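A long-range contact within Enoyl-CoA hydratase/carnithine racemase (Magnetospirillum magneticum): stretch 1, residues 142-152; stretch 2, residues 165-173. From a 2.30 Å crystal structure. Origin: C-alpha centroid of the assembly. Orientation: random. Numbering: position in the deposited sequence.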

ATOM      1  N   THR C 142      -6.478   3.128 -22.117  1.00 25.92           N
ATOM      2  CA  THR C 142      -5.647   2.315 -21.247  1.00 24.62           C
ATOM      3  C   THR C 142      -5.489   2.940 -19.849  1.00 26.57           C
ATOM      4  O   THR C 142      -5.551   2.210 -18.869  1.00 31.09           O
ATOM      5  CB  THR C 142      -4.270   2.122 -21.827  1.00 24.06           C
ATOM      6  OG1 THR C 142      -3.633   3.394 -22.006  1.00 22.23           O
ATOM      7  CG2 THR C 142      -4.369   1.376 -23.136  1.00 24.05           C
HETATM    8  N   MSE C 143      -5.321   4.266 -19.732  1.00 24.43           N
HETATM    9  CA  MSE C 143      -5.134   4.857 -18.411  1.00 25.83           C
HETATM   10  C   MSE C 143      -6.339   4.688 -17.533  1.00 26.47           C
HETATM   11  O   MSE C 143      -6.208   4.288 -16.391  1.00 24.07           O
HETATM   12  CB  MSE C 143      -4.648   6.304 -18.421  1.00 26.71           C
HETATM   13  CG  MSE C 143      -3.327   6.399 -19.140  1.00 32.08           C
HETATM   14 SE   MSE C 143      -1.932   5.059 -18.524  1.00 45.01          SE
HETATM   15  CE  MSE C 143      -0.974   5.314 -20.226  1.00 51.55           C
ATOM     16  N   PRO C 144      -7.540   5.005 -18.046  1.00 28.32           N
ATOM     17  CA  PRO C 144      -8.682   4.836 -17.155  1.00 29.05           C
ATOM     18  C   PRO C 144      -8.880   3.391 -16.779  1.00 29.41           C
ATOM     19  O   PRO C 144      -9.249   3.096 -15.627  1.00 28.93           O
ATOM     20  CB  PRO C 144      -9.865   5.349 -17.976  1.00 29.83           C
ATOM     21  CG  PRO C 144      -9.268   6.273 -18.977  1.00 30.51           C
ATOM     22  CD  PRO C 144      -7.890   5.738 -19.271  1.00 28.76           C
ATOM     23  N   ALA C 145      -8.639   2.482 -17.719  1.00 29.28           N
ATOM     24  CA  ALA C 145      -8.777   1.053 -17.412  1.00 30.35           C
ATOM     25  C   ALA C 145      -7.797   0.647 -16.292  1.00 30.51           C
ATOM     26  O   ALA C 145      -8.156  -0.107 -15.410  1.00 28.48           O
ATOM     27  CB  ALA C 145      -8.518   0.209 -18.645  1.00 30.18           C
ATOM     28  N   LEU C 146      -6.582   1.169 -16.310  1.00 25.38           N
ATOM     29  CA  LEU C 146      -5.608   0.777 -15.314  1.00 27.40           C
ATOM     30  C   LEU C 146      -5.785   1.454 -13.980  1.00 26.34           C
ATOM     31  O   LEU C 146      -5.662   0.821 -12.931  1.00 26.19           O
ATOM     32  CB  LEU C 146      -4.198   1.087 -15.804  1.00 27.35           C
ATOM     33  CG  LEU C 146      -3.658   0.150 -16.903  1.00 29.31           C
ATOM     34  CD1 LEU C 146      -2.398   0.783 -17.487  1.00 29.32           C
ATOM     35  CD2 LEU C 146      -3.398  -1.279 -16.369  1.00 27.76           C
ATOM     36  N   ALA C 147      -6.043   2.745 -14.012  1.00 27.84           N
ATOM     37  CA  ALA C 147      -5.961   3.578 -12.819  1.00 27.75           C
ATOM     38  C   ALA C 147      -7.316   3.963 -12.262  1.00 25.12           C
ATOM     39  O   ALA C 147      -7.422   4.507 -11.166  1.00 26.81           O
ATOM     40  CB  ALA C 147      -5.188   4.840 -13.148  1.00 27.30           C
ATOM     41  N   GLY C 148      -8.360   3.683 -13.015  1.00 25.00           N
ATOM     42  CA  GLY C 148      -9.663   4.246 -12.708  1.00 23.64           C
ATOM     43  C   GLY C 148      -9.748   5.681 -13.213  1.00 25.89           C
ATOM     44  O   GLY C 148      -8.726   6.366 -13.428  1.00 27.25           O
ATOM     45  N   HIS C 149     -10.966   6.150 -13.424  1.00 25.97           N
ATOM     46  CA  HIS C 149     -11.157   7.390 -14.117  1.00 25.45           C
ATOM     47  C   HIS C 149     -10.547   8.595 -13.376  1.00 26.89           C
ATOM     48  O   HIS C 149     -10.004   9.497 -13.988  1.00 26.06           O
ATOM     49  CB  HIS C 149     -12.643   7.601 -14.362  1.00 26.50           C
ATOM     50  CG  HIS C 149     -12.905   8.854 -15.096  1.00 28.86           C
ATOM     51  ND1 HIS C 149     -12.698   8.976 -16.453  1.00 31.58           N
ATOM     52  CD2 HIS C 149     -13.228  10.083 -14.649  1.00 30.87           C
ATOM     53  CE1 HIS C 149     -12.927  10.220 -16.823  1.00 31.99           C
ATOM     54  NE2 HIS C 149     -13.245  10.916 -15.744  1.00 35.42           N
ATOM     55  N   ARG C 150     -10.654   8.605 -12.057  1.00 27.43           N
ATOM     56  CA  ARG C 150     -10.221   9.754 -11.299  1.00 26.02           C
ATOM     57  C   ARG C 150      -8.724   9.898 -11.217  1.00 28.04           C
ATOM     58  O   ARG C 150      -8.217  11.007 -11.340  1.00 23.78           O
ATOM     59  CB  ARG C 150     -10.816   9.756  -9.909  1.00 25.36           C
ATOM     60  CG  ARG C 150     -12.205  10.331 -10.023  1.00 25.72           C
ATOM     61  CD  ARG C 150     -13.189   9.636  -9.158  1.00 26.58           C
ATOM     62  NE  ARG C 150     -13.213   8.225  -9.451  1.00 26.70           N
ATOM     63  CZ  ARG C 150     -13.868   7.681 -10.452  1.00 26.71           C
ATOM     64  NH1 ARG C 150     -14.556   8.424 -11.311  1.00 27.70           N
ATOM     65  NH2 ARG C 150     -13.820   6.377 -10.591  1.00 25.80           N
ATOM     66  N   ARG C 151      -8.011   8.799 -11.021  1.00 25.86           N
ATOM     67  CA  ARG C 151      -6.580   8.909 -10.969  1.00 27.30           C
ATOM     68  C   ARG C 151      -6.063   9.182 -12.406  1.00 26.18           C
ATOM     69  O   ARG C 151      -5.110   9.938 -12.569  1.00 25.67           O
ATOM     70  CB  ARG C 151      -5.952   7.693 -10.283  1.00 31.50           C
ATOM     71  CG  ARG C 151      -4.421   7.755 -10.209  1.00 40.39           C
ATOM     72  CD  ARG C 151      -3.895   8.678  -9.109  1.00 40.90           C
ATOM     73  NE  ARG C 151      -4.107   8.071  -7.779  1.00 44.32           N
ATOM     74  CZ  ARG C 151      -4.361   8.730  -6.639  1.00 44.43           C
ATOM     75  NH1 ARG C 151      -4.409  10.063  -6.608  1.00 44.31           N
ATOM     76  NH2 ARG C 151      -4.558   8.049  -5.505  1.00 45.11           N
ATOM     77  N   ALA C 152      -6.729   8.636 -13.425  1.00 22.75           N
ATOM     78  CA  ALA C 152      -6.372   8.944 -14.797  1.00 24.27           C
ATOM     79  C   ALA C 152      -6.666  10.384 -15.145  1.00 25.27           C
ATOM     80  O   ALA C 152      -5.981  10.960 -15.951  1.00 26.75           O
ATOM     81  CB  ALA C 152      -7.103   8.030 -15.770  1.00 24.48           C
ATOM     82  N   ASP C 165       5.669   5.470  -7.612  1.00 19.19           N
ATOM     83  CA  ASP C 165       4.637   5.046  -6.693  1.00 21.39           C
ATOM     84  C   ASP C 165       3.308   4.792  -7.383  1.00 22.01           C
ATOM     85  O   ASP C 165       2.733   3.704  -7.332  1.00 24.69           O
ATOM     86  CB  ASP C 165       4.491   6.039  -5.550  1.00 23.96           C
ATOM     87  CG  ASP C 165       4.244   7.507  -6.015  1.00 30.42           C
ATOM     88  OD1 ASP C 165       4.501   7.904  -7.184  1.00 27.60           O
ATOM     89  OD2 ASP C 165       3.718   8.280  -5.173  1.00 35.78           O
ATOM     90  N   THR C 166       2.854   5.775  -8.119  1.00 24.40           N
ATOM     91  CA  THR C 166       1.600   5.671  -8.810  1.00 23.14           C
ATOM     92  C   THR C 166       1.734   4.653  -9.940  1.00 22.99           C
ATOM     93  O   THR C 166       0.841   3.851 -10.154  1.00 22.07           O
ATOM     94  CB  THR C 166       1.213   7.049  -9.348  1.00 24.31           C
ATOM     95  OG1 THR C 166       1.126   7.973  -8.261  1.00 23.27           O
ATOM     96  CG2 THR C 166      -0.109   7.007 -10.090  1.00 23.46           C
ATOM     97  N   ALA C 167       2.846   4.690 -10.659  1.00 21.36           N
ATOM     98  CA  ALA C 167       2.968   3.853 -11.833  1.00 22.34           C
ATOM     99  C   ALA C 167       2.899   2.394 -11.461  1.00 24.15           C
ATOM    100  O   ALA C 167       2.256   1.602 -12.148  1.00 22.08           O
ATOM    101  CB  ALA C 167       4.283   4.117 -12.536  1.00 25.22           C
ATOM    102  N   GLU C 168       3.571   2.016 -10.380  1.00 24.33           N
ATOM    103  CA  GLU C 168       3.436   0.663  -9.941  1.00 25.08           C
ATOM    104  C   GLU C 168       2.044   0.404  -9.375  1.00 24.88           C
ATOM    105  O   GLU C 168       1.451  -0.627  -9.641  1.00 28.45           O
ATOM    106  CB  GLU C 168       4.501   0.266  -8.939  1.00 26.64           C
ATOM    107  CG  GLU C 168       4.409  -1.215  -8.604  1.00 30.60           C
ATOM    108  CD  GLU C 168       5.634  -1.811  -7.906  1.00 35.23           C
ATOM    109  OE1 GLU C 168       6.574  -1.060  -7.582  1.00 39.98           O
ATOM    110  OE2 GLU C 168       5.668  -3.062  -7.681  1.00 43.56           O
ATOM    111  N   ALA C 169       1.492   1.310  -8.601  1.00 23.73           N
ATOM    112  CA  ALA C 169       0.185   1.030  -8.010  1.00 25.13           C
ATOM    113  C   ALA C 169      -0.895   0.798  -9.086  1.00 26.28           C
ATOM    114  O   ALA C 169      -1.746  -0.028  -8.913  1.00 25.09           O
ATOM    115  CB  ALA C 169      -0.232   2.174  -7.104  1.00 25.59           C
ATOM    116  N   VAL C 170      -0.867   1.520 -10.193  1.00 24.50           N
ATOM    117  CA  VAL C 170      -1.891   1.310 -11.182  1.00 25.77           C
ATOM    118  C   VAL C 170      -1.521   0.276 -12.229  1.00 29.06           C
ATOM    119  O   VAL C 170      -2.286   0.076 -13.172  1.00 31.61           O
ATOM    120  CB  VAL C 170      -2.287   2.623 -11.880  1.00 27.34           C
ATOM    121  CG1 VAL C 170      -2.618   3.678 -10.840  1.00 27.05           C
ATOM    122  CG2 VAL C 170      -1.202   3.134 -12.832  1.00 26.02           C
ATOM    123  N   GLY C 171      -0.376  -0.397 -12.089  1.00 28.83           N
ATOM    124  CA  GLY C 171      -0.045  -1.481 -13.003  1.00 27.60           C
ATOM    125  C   GLY C 171       0.543  -1.040 -14.343  1.00 28.38           C
ATOM    126  O   GLY C 171       0.565  -1.788 -15.348  1.00 24.60           O
ATOM    127  N   LEU C 172       1.093   0.156 -14.348  1.00 28.74           N
ATOM    128  CA  LEU C 172       1.790   0.621 -15.527  1.00 27.26           C
ATOM    129  C   LEU C 172       3.160  -0.004 -15.630  1.00 25.74           C
ATOM    130  O   LEU C 172       3.684  -0.163 -16.711  1.00 24.80           O
ATOM    131  CB  LEU C 172       1.914   2.133 -15.487  1.00 27.86           C
ATOM    132  CG  LEU C 172       2.360   2.793 -16.771  1.00 29.65           C
ATOM    133  CD1 LEU C 172       1.351   2.614 -17.918  1.00 31.30           C
ATOM    134  CD2 LEU C 172       2.561   4.264 -16.495  1.00 30.49           C
ATOM    135  N   ILE C 173       3.761  -0.324 -14.502  1.00 25.68           N
ATOM    136  CA  ILE C 173       5.098  -0.958 -14.502  1.00 24.69           C
ATOM    137  C   ILE C 173       5.041  -2.136 -13.552  1.00 25.38           C
ATOM    138  O   ILE C 173       4.220  -2.136 -12.642  1.00 27.56           O
ATOM    139  CB  ILE C 173       6.235  -0.022 -14.021  1.00 22.13           C
ATOM    140  CG1 ILE C 173       6.013   0.402 -12.576  1.00 21.75           C
ATOM    141  CG2 ILE C 173       6.322   1.191 -14.905  1.00 22.69           C
ATOM    142  CD1 ILE C 173       7.065   1.383 -12.080  1.00 22.73           C
TER

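Two stretches of one chain pack together, stretch 1 mostly helical, stretch 2 a helix and the turn after it. They pack mainly by apolar side-chain contacts, with some resting on backbone carbonyls: no hydrogen bond crosses between them, and 309 Å² of surface, both sides summed, is buried. Along stretch 1, Thr142 stays out of reach, but Thr142 O accepts the helical bond from Leu146 N (2.9 Å). Met143, present as selenomethionine, has a CA-to-CB bond that runs sideways; with chi1 and chi2 both m, the chain bends so that Met143 SE lies 4.1 Å from Leu172 CD1. Leu172 also starts out sideways and brings its end nearer, so a long selenomethionine and a branched leucine meet near their ends. Pro144 and Ala145 make no contact.

Leu146 points toward stretch 2 and lies over the turn that follows the helix there. Leu146 CB lies 3.4 Å from Val170 O, CD2 of the same leucine 4.1 Å from Gly171 O, and its CD1 4.2 Å from Leu172 CD1. Leu146 O and Val170 O, 3.5 Å apart, are both acceptors and cannot bond to each other. Gly171 closes a Schellman motif, with Gly171 N bonded to Glu168 O (3.1 Å) and Leu172 N to Ala167 O (2.9 Å); its positive phi suits glycine, since a CB would be jammed against the preceding carbonyl O.

The nearest pair of CA atoms across the stretches is Ala147 CA and Val170 CA, 4.9 Å apart. The short methyl suits this spacing: Ala147 CB rests 3.6 Å from Val170 CG1, and Val170, pointing toward stretch 1, loses more area to the contact than any other residue. Gly148 then turns the chain with phi 80° and caps the N terminus of the next helix, Gly148 O accepting from Ala152 N (3.0 Å). Arg151 ends the contact: it points toward stretch 2, Arg151 CD lies 4.3 Å from Thr166 CG2, and its guanidinium finds hydrogen-bond partners elsewhere in the structure.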